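Local atomic coordinates of DyP-type peroxidase (Pleurotus ostreatus PC15, PDB entry 6FSK), a protein that uses a heme b cofactor to carry out peroxidase reactions of the dye-decolorizing type and probably also oxidises manganese(II). Residues F242-Q247 against I358-E363; A183-H186 against L190-I193; S366-D371 against H376-L381. The protein carries 1 engineered substitution. All blocks are in the same frame, centred on the assembly; numbering follows the deposited sequence.

Contact 1 of 3, residues F242-Q247 against I358-E363; sequences FRYLFQ and IQFGPE. With HEM (protoporphyrin IX containing Fe), chain C.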
# COMPACT_ATOMS: atom_id res chain seq x y z
N PHE A 242 -2.28 -6.32 3.87
CA PHE A 242 -1.82 -5.54 5.03
C PHE A 242 -0.36 -5.81 5.31
O PHE A 242 0.02 -6.98 5.34
CB PHE A 242 -2.62 -5.87 6.27
CG PHE A 242 -2.08 -5.22 7.51
CD1 PHE A 242 -2.16 -3.86 7.71
CD2 PHE A 242 -1.50 -6.00 8.49
CE1 PHE A 242 -1.68 -3.30 8.92
CE2 PHE A 242 -0.99 -5.41 9.64
CZ PHE A 242 -1.02 -4.09 9.78
N ARG A 243 0.43 -4.74 5.47
CA ARG A 243 1.86 -4.84 5.85
C ARG A 243 2.14 -3.87 6.95
O ARG A 243 1.86 -2.68 6.85
CB ARG A 243 2.80 -4.56 4.67
CG ARG A 243 2.58 -5.53 3.50
CD ARG A 243 3.42 -6.78 3.62
NE ARG A 243 4.86 -6.63 3.43
CZ ARG A 243 5.79 -7.46 3.87
NH1 ARG A 243 5.50 -8.46 4.68
NH2 ARG A 243 7.04 -7.19 3.56
N TYR A 244 2.65 -4.40 8.06
CA TYR A 244 2.98 -3.53 9.22
C TYR A 244 4.41 -3.06 9.11
O TYR A 244 5.35 -3.87 9.37
CB TYR A 244 2.78 -4.38 10.45
CG TYR A 244 2.75 -3.69 11.78
CD1 TYR A 244 2.60 -2.35 11.93
CD2 TYR A 244 2.74 -4.47 12.94
CE1 TYR A 244 2.47 -1.75 13.19
CE2 TYR A 244 2.66 -3.86 14.17
CZ TYR A 244 2.48 -2.55 14.29
OH TYR A 244 2.38 -1.97 15.59
N LEU A 245 4.58 -1.89 8.53
CA LEU A 245 5.92 -1.48 8.04
C LEU A 245 6.56 -0.46 8.93
O LEU A 245 6.16 0.69 8.95
CB LEU A 245 5.88 -0.98 6.61
CG LEU A 245 5.39 -2.03 5.62
CD1 LEU A 245 5.36 -1.39 4.19
CD2 LEU A 245 6.22 -3.29 5.52
N PHE A 246 7.53 -0.87 9.74
CA PHE A 246 8.19 0.12 10.64
C PHE A 246 9.20 0.88 9.80
O PHE A 246 9.83 0.29 8.90
CB PHE A 246 8.88 -0.63 11.80
CG PHE A 246 7.95 -1.05 12.87
CD1 PHE A 246 7.03 -2.04 12.67
CD2 PHE A 246 7.93 -0.43 14.10
CE1 PHE A 246 6.07 -2.37 13.62
CE2 PHE A 246 7.03 -0.82 15.09
CZ PHE A 246 6.11 -1.79 14.84
N GLN A 247 9.34 2.16 10.08
CA GLN A 247 10.31 2.99 9.38
C GLN A 247 11.39 3.47 10.35
O GLN A 247 11.12 3.89 11.46
CB GLN A 247 9.59 4.17 8.78
CG GLN A 247 8.66 3.70 7.63
CD GLN A 247 7.82 4.84 7.13
OE1 GLN A 247 6.63 4.78 7.23
NE2 GLN A 247 8.38 5.77 6.45
N ILE A 358 -2.05 4.42 6.29
CA ILE A 358 -2.06 5.45 7.30
C ILE A 358 -0.77 5.26 8.12
O ILE A 358 -0.34 4.15 8.40
CB ILE A 358 -3.34 5.37 8.22
CG1 ILE A 358 -3.46 6.59 9.15
CG2 ILE A 358 -3.45 4.08 9.01
CD1 ILE A 358 -4.80 6.73 9.88
N GLN A 359 -0.26 6.37 8.60
CA GLN A 359 0.91 6.37 9.39
C GLN A 359 0.63 5.83 10.80
O GLN A 359 -0.51 5.80 11.24
CB GLN A 359 1.47 7.78 9.52
CG GLN A 359 1.70 8.60 8.24
CD GLN A 359 0.53 9.48 7.86
OE1 GLN A 359 -0.61 9.09 8.00
NE2 GLN A 359 0.81 10.65 7.41
N PHE A 360 1.72 5.42 11.49
CA PHE A 360 1.60 5.19 12.93
C PHE A 360 2.80 5.72 13.65
O PHE A 360 3.90 5.80 13.07
CB PHE A 360 1.30 3.74 13.29
CG PHE A 360 2.51 2.83 13.14
CD1 PHE A 360 2.80 2.23 11.93
CD2 PHE A 360 3.35 2.57 14.23
CE1 PHE A 360 3.90 1.36 11.81
CE2 PHE A 360 4.43 1.70 14.09
CZ PHE A 360 4.67 1.09 12.90
N GLY A 361 2.61 5.98 14.97
CA GLY A 361 3.76 6.39 15.77
C GLY A 361 3.94 7.80 15.99
O GLY A 361 3.39 8.64 15.26
N PRO A 362 4.75 8.15 17.01
CA PRO A 362 5.05 9.53 17.33
C PRO A 362 6.05 10.19 16.37
O PRO A 362 6.77 9.51 15.65
CB PRO A 362 5.62 9.42 18.76
CG PRO A 362 6.34 8.14 18.70
CD PRO A 362 5.52 7.24 17.84
N GLU A 363 6.16 11.51 16.47
CA GLU A 363 7.19 12.26 15.68
C GLU A 363 8.58 11.90 16.23
O GLU A 363 8.71 11.44 17.41
CB GLU A 363 6.91 13.74 15.79
CG GLU A 363 5.61 14.16 15.12
CD GLU A 363 5.66 13.83 13.65
OE1 GLU A 363 6.54 14.42 12.89
OE2 GLU A 363 4.95 12.94 13.20
CHA HEM C . 4.01 5.67 -4.11
CHB HEM C . 6.17 5.87 0.20
CHC HEM C . 5.51 1.13 0.68
CHD HEM C . 3.62 0.85 -3.77
C1A HEM C . 4.65 6.18 -2.98
C2A HEM C . 4.99 7.55 -2.74
C3A HEM C . 5.54 7.62 -1.53
C4A HEM C . 5.63 6.28 -1.04
CMA HEM C . 6.11 8.84 -0.87
CAA HEM C . 4.76 8.68 -3.73
CBA HEM C . 3.47 9.48 -3.63
CGA HEM C . 2.26 8.68 -4.04
O1A HEM C . 2.03 8.47 -5.23
O2A HEM C . 1.49 8.27 -3.14
C1B HEM C . 6.20 4.58 0.75
C2B HEM C . 6.66 4.23 2.01
C3B HEM C . 6.47 2.90 2.21
C4B HEM C . 5.87 2.43 0.95
CMB HEM C . 7.32 5.16 3.00
CAB HEM C . 6.77 1.97 3.32
CBB HEM C . 6.94 2.37 4.56
C1C HEM C . 5.03 0.57 -0.47
C2C HEM C . 4.79 -0.78 -0.78
C3C HEM C . 4.28 -0.89 -2.04
C4C HEM C . 4.13 0.47 -2.52
CMC HEM C . 5.04 -1.91 0.19
CAC HEM C . 3.94 -2.05 -2.89
CBC HEM C . 4.51 -3.27 -2.77
C1D HEM C . 3.52 2.19 -4.19
C2D HEM C . 2.80 2.53 -5.45
C3D HEM C . 2.89 3.91 -5.50
C4D HEM C . 3.68 4.32 -4.36
CMD HEM C . 2.11 1.63 -6.40
CAD HEM C . 2.38 4.84 -6.61
CBD HEM C . 3.35 4.98 -7.74
CGD HEM C . 2.76 5.79 -8.87
O1D HEM C . 3.51 6.72 -9.26
O2D HEM C . 1.63 5.59 -9.25
NA HEM C . 5.15 5.36 -1.96
NB HEM C . 5.80 3.48 0.08
NC HEM C . 4.73 1.32 -1.63
ND HEM C . 4.08 3.26 -3.63
FE HEM C . 5.01 3.36 -1.83
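Y244, L245 and F246 on strand 242-247 face F360 at the end of strand 358-360, and the axes of these short segments pass 8.8 Å apart at an angle of 54°, with no hydrogen bond between them. The gap is closed by an aromatic cluster built round F360. Its CG lies between the backbone N and the carbonyl carbon (chi1 74°), a torsion that swings the ring toward the other strand with CZ leading. F360 CZ sits over the centre of one face of F246, 3.7 Å from F246 CE2, making a T-shaped pair in which the edge of F360 meets the face of F246, the planes 76° apart. Y244 instead brings CE1 over the rim of one face of F360, 3.6 Å from F360 CZ, in a tilted pair that is neither stack nor edge-to-face. The cluster closes within the strand, where F246 CE1 stands above the centre of the Y244 ring, so each ring touches the other two. The backbone adds a contact of 3.7 Å between L245 O and F360 CE1. L245 points its own side chain to the heme, CD1 lying 3.7 Å from HEM CAB of a vinyl group. Strand 379-386 runs between the two strands in the antiparallel sheet, its L381 touching both Y244 and F360, while strand 462-472 borders the far edge of strand 238-247.

Contact 2 of 3, residues A183-H186 against L190-I193; sequences AHEH and LDGI. With HEM (protoporphyrin IX containing Fe), chain C.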
# COMPACT_ATOMS: atom_id res chain seq x y z
N ALA A 183 -0.46 14.33 5.76
CA ALA A 183 -0.50 13.32 4.70
C ALA A 183 0.94 12.93 4.22
O ALA A 183 1.02 12.10 3.28
CB ALA A 183 -1.30 13.79 3.51
N HIS A 184 1.95 13.32 4.94
CA HIS A 184 3.29 12.88 4.65
C HIS A 184 3.63 11.66 5.47
O HIS A 184 3.41 11.62 6.66
CB HIS A 184 4.29 13.98 4.98
CG HIS A 184 4.20 15.19 4.07
ND1 HIS A 184 5.29 15.72 3.42
CD2 HIS A 184 3.17 16.00 3.80
CE1 HIS A 184 4.91 16.79 2.74
NE2 HIS A 184 3.61 16.97 2.92
N GLU A 185 4.17 10.65 4.78
CA GLU A 185 4.67 9.45 5.51
C GLU A 185 5.85 9.83 6.38
O GLU A 185 6.36 10.94 6.22
CB GLU A 185 4.87 8.28 4.58
CG GLU A 185 5.83 8.57 3.45
CD GLU A 185 7.18 8.72 3.92
OE1 GLU A 185 7.92 9.62 3.44
OE2 GLU A 185 7.67 7.90 4.79
N HIS A 186 6.25 8.96 7.30
CA HIS A 186 7.25 9.38 8.33
C HIS A 186 8.63 9.76 7.81
O HIS A 186 9.36 10.50 8.52
CB HIS A 186 7.34 8.33 9.40
CG HIS A 186 6.32 8.48 10.48
ND1 HIS A 186 6.39 9.51 11.40
CD2 HIS A 186 5.16 7.84 10.76
CE1 HIS A 186 5.35 9.46 12.22
NE2 HIS A 186 4.58 8.46 11.84
N LEU A 190 5.13 13.49 0.88
CA LEU A 190 3.68 13.45 0.68
C LEU A 190 3.29 12.13 0.03
O LEU A 190 3.89 11.68 -0.91
CB LEU A 190 3.24 14.63 -0.19
CG LEU A 190 1.74 14.70 -0.55
CD1 LEU A 190 1.02 14.91 0.78
CD2 LEU A 190 1.46 15.87 -1.49
N ASP A 191 2.30 11.44 0.60
CA ASP A 191 1.88 10.09 0.22
C ASP A 191 0.42 10.16 -0.14
O ASP A 191 -0.32 11.03 0.32
CB ASP A 191 2.07 9.19 1.46
CG ASP A 191 2.08 7.67 1.15
OD1 ASP A 191 2.23 7.24 -0.00
OD2 ASP A 191 1.89 6.90 2.13
N GLY A 192 0.01 9.28 -1.01
CA GLY A 192 -1.39 9.25 -1.44
C GLY A 192 -1.73 9.97 -2.71
O GLY A 192 -2.88 10.31 -2.91
N ILE A 193 -0.75 10.27 -3.56
CA ILE A 193 -0.92 11.14 -4.69
C ILE A 193 -1.48 10.33 -5.86
O ILE A 193 -2.41 10.73 -6.56
CB ILE A 193 0.39 11.83 -5.09
CG1 ILE A 193 0.90 12.68 -3.89
CG2 ILE A 193 0.29 12.60 -6.40
CD1 ILE A 193 2.30 13.18 -4.03
CHA HEM C . 4.01 5.67 -4.11
CHB HEM C . 6.17 5.87 0.20
CHC HEM C . 5.51 1.13 0.68
CHD HEM C . 3.62 0.85 -3.77
C1A HEM C . 4.65 6.18 -2.98
C2A HEM C . 4.99 7.55 -2.74
C3A HEM C . 5.54 7.62 -1.53
C4A HEM C . 5.63 6.28 -1.04
CMA HEM C . 6.11 8.84 -0.87
CAA HEM C . 4.76 8.68 -3.73
CBA HEM C . 3.47 9.48 -3.63
CGA HEM C . 2.26 8.68 -4.04
O1A HEM C . 2.03 8.47 -5.23
O2A HEM C . 1.49 8.27 -3.14
C1B HEM C . 6.20 4.58 0.75
C2B HEM C . 6.66 4.23 2.01
C3B HEM C . 6.47 2.90 2.21
C4B HEM C . 5.87 2.43 0.95
CMB HEM C . 7.32 5.16 3.00
CAB HEM C . 6.77 1.97 3.32
CBB HEM C . 6.94 2.37 4.56
C1C HEM C . 5.03 0.57 -0.47
C2C HEM C . 4.79 -0.78 -0.78
C3C HEM C . 4.28 -0.89 -2.04
C4C HEM C . 4.13 0.47 -2.52
CMC HEM C . 5.04 -1.91 0.19
CAC HEM C . 3.94 -2.05 -2.89
CBC HEM C . 4.51 -3.27 -2.77
C1D HEM C . 3.52 2.19 -4.19
C2D HEM C . 2.80 2.53 -5.45
C3D HEM C . 2.89 3.91 -5.50
C4D HEM C . 3.68 4.32 -4.36
CMD HEM C . 2.11 1.63 -6.40
CAD HEM C . 2.38 4.84 -6.61
CBD HEM C . 3.35 4.98 -7.74
CGD HEM C . 2.76 5.79 -8.87
O1D HEM C . 3.51 6.72 -9.26
O2D HEM C . 1.63 5.59 -9.25
NA HEM C . 5.15 5.36 -1.96
NB HEM C . 5.80 3.48 0.08
NC HEM C . 4.73 1.32 -1.63
ND HEM C . 4.08 3.26 -3.63
FE HEM C . 5.01 3.36 -1.83
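L190, D191 and G192 belong to the GXXDG motif of DyP-type peroxidases, which here lies at a heme propionate and packs on A183, H184 and E185. The two segments share a single beta bridge, H184 with L190, and one backbone hydrogen bond, D191 N to A183 O at 3.0 Å and 157°. The H184 ring lies flat against L190: CB of L190 stands 4.0 Å from the ring centroid, 13° off its normal, a CH-pi contact. H184 ND1 meanwhile bonds to G188 O, which fixes the rotation of the ring. An alanine at H184 would lose this platform and is likely to open a gap under L190 and leave G188 O without its mate. A183 CB adds an apolar touch at 3.8 Å to L190 CD1. Beyond the bridge, G192 N and I193 N both reach HEM O2A, at 2.8 and 3.0 Å, and D191 OD1 forms a salt bridge with R355. E185 bonds through OE1 to Y189 N and through OE2, shared with Q247 NE2, to F187 N, closing the turn. The whole loop lies between strands 166-175 and 197-198, and Q359 NE2 of strand 354-360 donates a hydrogen bond to H184 O.

Contact 3 of 3, residues S366-D371 against H376-L381; sequences SQEHHD and HGRGLL. With HEM (protoporphyrin IX containing Fe), chain C.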
# COMPACT_ATOMS: atom_id res chain seq x y z
N SER A 366 13.82 14.77 19.96
CA SER A 366 15.17 15.41 19.98
C SER A 366 16.26 14.44 20.23
O SER A 366 17.34 14.51 19.61
CB SER A 366 15.17 16.53 21.13
OG SER A 366 14.24 17.51 20.74
N GLN A 367 16.07 13.46 21.11
CA GLN A 367 17.13 12.51 21.44
C GLN A 367 17.39 11.60 20.22
O GLN A 367 18.55 11.23 19.94
CB GLN A 367 16.81 11.62 22.62
CG GLN A 367 17.98 10.78 23.08
CD GLN A 367 19.10 11.66 23.70
OE1 GLN A 367 18.83 12.48 24.56
NE2 GLN A 367 20.31 11.56 23.19
N GLU A 368 16.31 11.14 19.57
CA GLU A 368 16.50 10.37 18.36
C GLU A 368 17.23 11.14 17.32
O GLU A 368 18.10 10.54 16.64
CB GLU A 368 15.12 9.91 17.79
CG GLU A 368 14.44 8.87 18.63
CD GLU A 368 13.04 8.48 18.06
OE1 GLU A 368 12.78 7.27 17.66
OE2 GLU A 368 12.19 9.39 18.00
N HIS A 369 16.86 12.39 17.10
CA HIS A 369 17.59 13.23 16.11
C HIS A 369 19.08 13.36 16.49
O HIS A 369 19.98 13.11 15.67
CB HIS A 369 16.93 14.56 16.01
CG HIS A 369 17.55 15.46 15.00
ND1 HIS A 369 17.48 15.21 13.65
CD2 HIS A 369 18.20 16.64 15.14
CE1 HIS A 369 18.09 16.20 12.99
NE2 HIS A 369 18.51 17.08 13.88
N HIS A 370 19.36 13.54 17.79
CA HIS A 370 20.77 13.70 18.22
C HIS A 370 21.52 12.43 18.01
O HIS A 370 22.65 12.44 17.52
CB HIS A 370 20.80 14.07 19.70
CG HIS A 370 22.18 14.10 20.27
ND1 HIS A 370 22.83 12.97 20.75
CD2 HIS A 370 23.06 15.12 20.37
CE1 HIS A 370 24.05 13.30 21.15
NE2 HIS A 370 24.20 14.60 20.95
N ASP A 371 20.92 11.29 18.38
CA ASP A 371 21.53 10.02 18.32
C ASP A 371 21.63 9.46 16.88
O ASP A 371 22.37 8.53 16.67
CB ASP A 371 20.72 9.00 19.15
CG ASP A 371 20.88 9.17 20.67
OD1 ASP A 371 21.69 9.97 21.10
OD2 ASP A 371 20.12 8.49 21.39
N HIS A 376 11.70 4.82 19.07
CA HIS A 376 10.29 4.62 19.15
C HIS A 376 9.80 4.03 17.84
O HIS A 376 10.31 4.40 16.79
CB HIS A 376 9.57 5.93 19.40
CG HIS A 376 9.96 6.57 20.67
ND1 HIS A 376 9.63 6.03 21.90
CD2 HIS A 376 10.71 7.67 20.91
CE1 HIS A 376 10.11 6.81 22.84
NE2 HIS A 376 10.77 7.81 22.28
N GLY A 377 8.80 3.20 17.89
CA GLY A 377 8.26 2.54 16.71
C GLY A 377 7.42 3.58 15.98
O GLY A 377 6.51 4.30 16.57
N ARG A 378 7.60 3.63 14.66
CA ARG A 378 6.76 4.46 13.84
C ARG A 378 6.80 3.87 12.43
O ARG A 378 7.73 3.12 12.11
CB ARG A 378 7.22 5.90 13.80
CG ARG A 378 8.67 6.10 13.33
CD ARG A 378 9.05 7.57 13.31
NE ARG A 378 9.06 8.20 14.67
CZ ARG A 378 9.99 8.06 15.58
NH1 ARG A 378 11.12 7.39 15.34
NH2 ARG A 378 9.79 8.65 16.77
N GLY A 379 5.86 4.24 11.61
CA GLY A 379 5.84 3.68 10.25
C GLY A 379 4.54 3.84 9.52
O GLY A 379 3.87 4.85 9.63
N LEU A 380 4.25 2.86 8.71
CA LEU A 380 3.10 2.86 7.83
C LEU A 380 2.31 1.56 8.04
O LEU A 380 2.86 0.46 7.99
CB LEU A 380 3.55 2.98 6.37
CG LEU A 380 2.49 3.16 5.32
CD1 LEU A 380 1.82 4.50 5.46
CD2 LEU A 380 3.15 3.05 3.94
N LEU A 381 1.02 1.71 8.29
CA LEU A 381 0.07 0.57 8.12
C LEU A 381 -0.29 0.52 6.66
O LEU A 381 -1.19 1.25 6.20
CB LEU A 381 -1.10 0.78 9.00
CG LEU A 381 -0.86 1.00 10.50
CD1 LEU A 381 -2.18 1.14 11.26
CD2 LEU A 381 0.08 -0.03 11.09
CHA HEM C . 4.01 5.67 -4.11
CHB HEM C . 6.17 5.87 0.20
CHC HEM C . 5.51 1.13 0.68
CHD HEM C . 3.62 0.85 -3.77
C1A HEM C . 4.65 6.18 -2.98
C2A HEM C . 4.99 7.55 -2.74
C3A HEM C . 5.54 7.62 -1.53
C4A HEM C . 5.63 6.28 -1.04
CMA HEM C . 6.11 8.84 -0.87
CAA HEM C . 4.76 8.68 -3.73
CBA HEM C . 3.47 9.48 -3.63
CGA HEM C . 2.26 8.68 -4.04
O1A HEM C . 2.03 8.47 -5.23
O2A HEM C . 1.49 8.27 -3.14
C1B HEM C . 6.20 4.58 0.75
C2B HEM C . 6.66 4.23 2.01
C3B HEM C . 6.47 2.90 2.21
C4B HEM C . 5.87 2.43 0.95
CMB HEM C . 7.32 5.16 3.00
CAB HEM C . 6.77 1.97 3.32
CBB HEM C . 6.94 2.37 4.56
C1C HEM C . 5.03 0.57 -0.47
C2C HEM C . 4.79 -0.78 -0.78
C3C HEM C . 4.28 -0.89 -2.04
C4C HEM C . 4.13 0.47 -2.52
CMC HEM C . 5.04 -1.91 0.19
CAC HEM C . 3.94 -2.05 -2.89
CBC HEM C . 4.51 -3.27 -2.77
C1D HEM C . 3.52 2.19 -4.19
C2D HEM C . 2.80 2.53 -5.45
C3D HEM C . 2.89 3.91 -5.50
C4D HEM C . 3.68 4.32 -4.36
CMD HEM C . 2.11 1.63 -6.40
CAD HEM C . 2.38 4.84 -6.61
CBD HEM C . 3.35 4.98 -7.74
CGD HEM C . 2.76 5.79 -8.87
O1D HEM C . 3.51 6.72 -9.26
O2D HEM C . 1.63 5.59 -9.25
NA HEM C . 5.15 5.36 -1.96
NB HEM C . 5.80 3.48 0.08
NC HEM C . 4.73 1.32 -1.63
ND HEM C . 4.08 3.26 -3.63
FE HEM C . 5.01 3.36 -1.83
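E368 on helix 366-371 meets H376 and R378 of segment 376-381, which runs into the heme-binding sheet, and a bidentate, end-on salt bridge ties the helix to that segment. From CB, which points toward segment 376-381, E368 runs extended beyond CG (chi2 178°), its side chain also touching P250 of helix 249-258. CD lies 3.5 Å from both R378 NH1 and R378 NH2, and the carboxylate and guanidinium planes are turned 50° from each other. OE2 takes R378 NH2 on its syn lone pair at 2.8 Å, and it also accepts from T365 N, as in one half of a capping box at the start of the helix. The same OE2 touches the edge of the H376 ring, 3.7 Å from H376 CD2. R378 reaches the glutamate with a chain bent at chi3, and its NE donates to P362 O, which anchors the guanidinium from its other end. Both charged residues are buried, and such a grip is likely to keep the glutamate ionised. E368 OE1 is the more heavily used oxygen: besides H375 N it accepts R378 NH1 at 2.9 Å, nearly straight at 167°, and H376 N at 3.0 Å, these last two arriving from opposite faces of the carboxylate plane.

How the contacts relate
Each contact has a residue at the heme, though the E368-R378 bridge lies well away from it. L245 and Q247 of contact 1, E185 of contact 2 and L380 of contact 3 touch the pyrrole with CMB and the vinyl CAB or its substituents, with L380 CD2 3.7 Å from HEM C3B, while 190-193 binds a propionate. Contacts 1 and 2, centres about 12 Å apart, are probably hydrogen-bonded through Q247 NE2 and E185 OE2 (2.8 Å). Contacts 1 and 3, centres about 11 Å apart, share the sheet: Q247 N meets R378 O, and I358 O meets L381 N. Contacts 2 and 3, centres about 17 Å apart, meet through H186 CD2, 3.4 Å from G379 O.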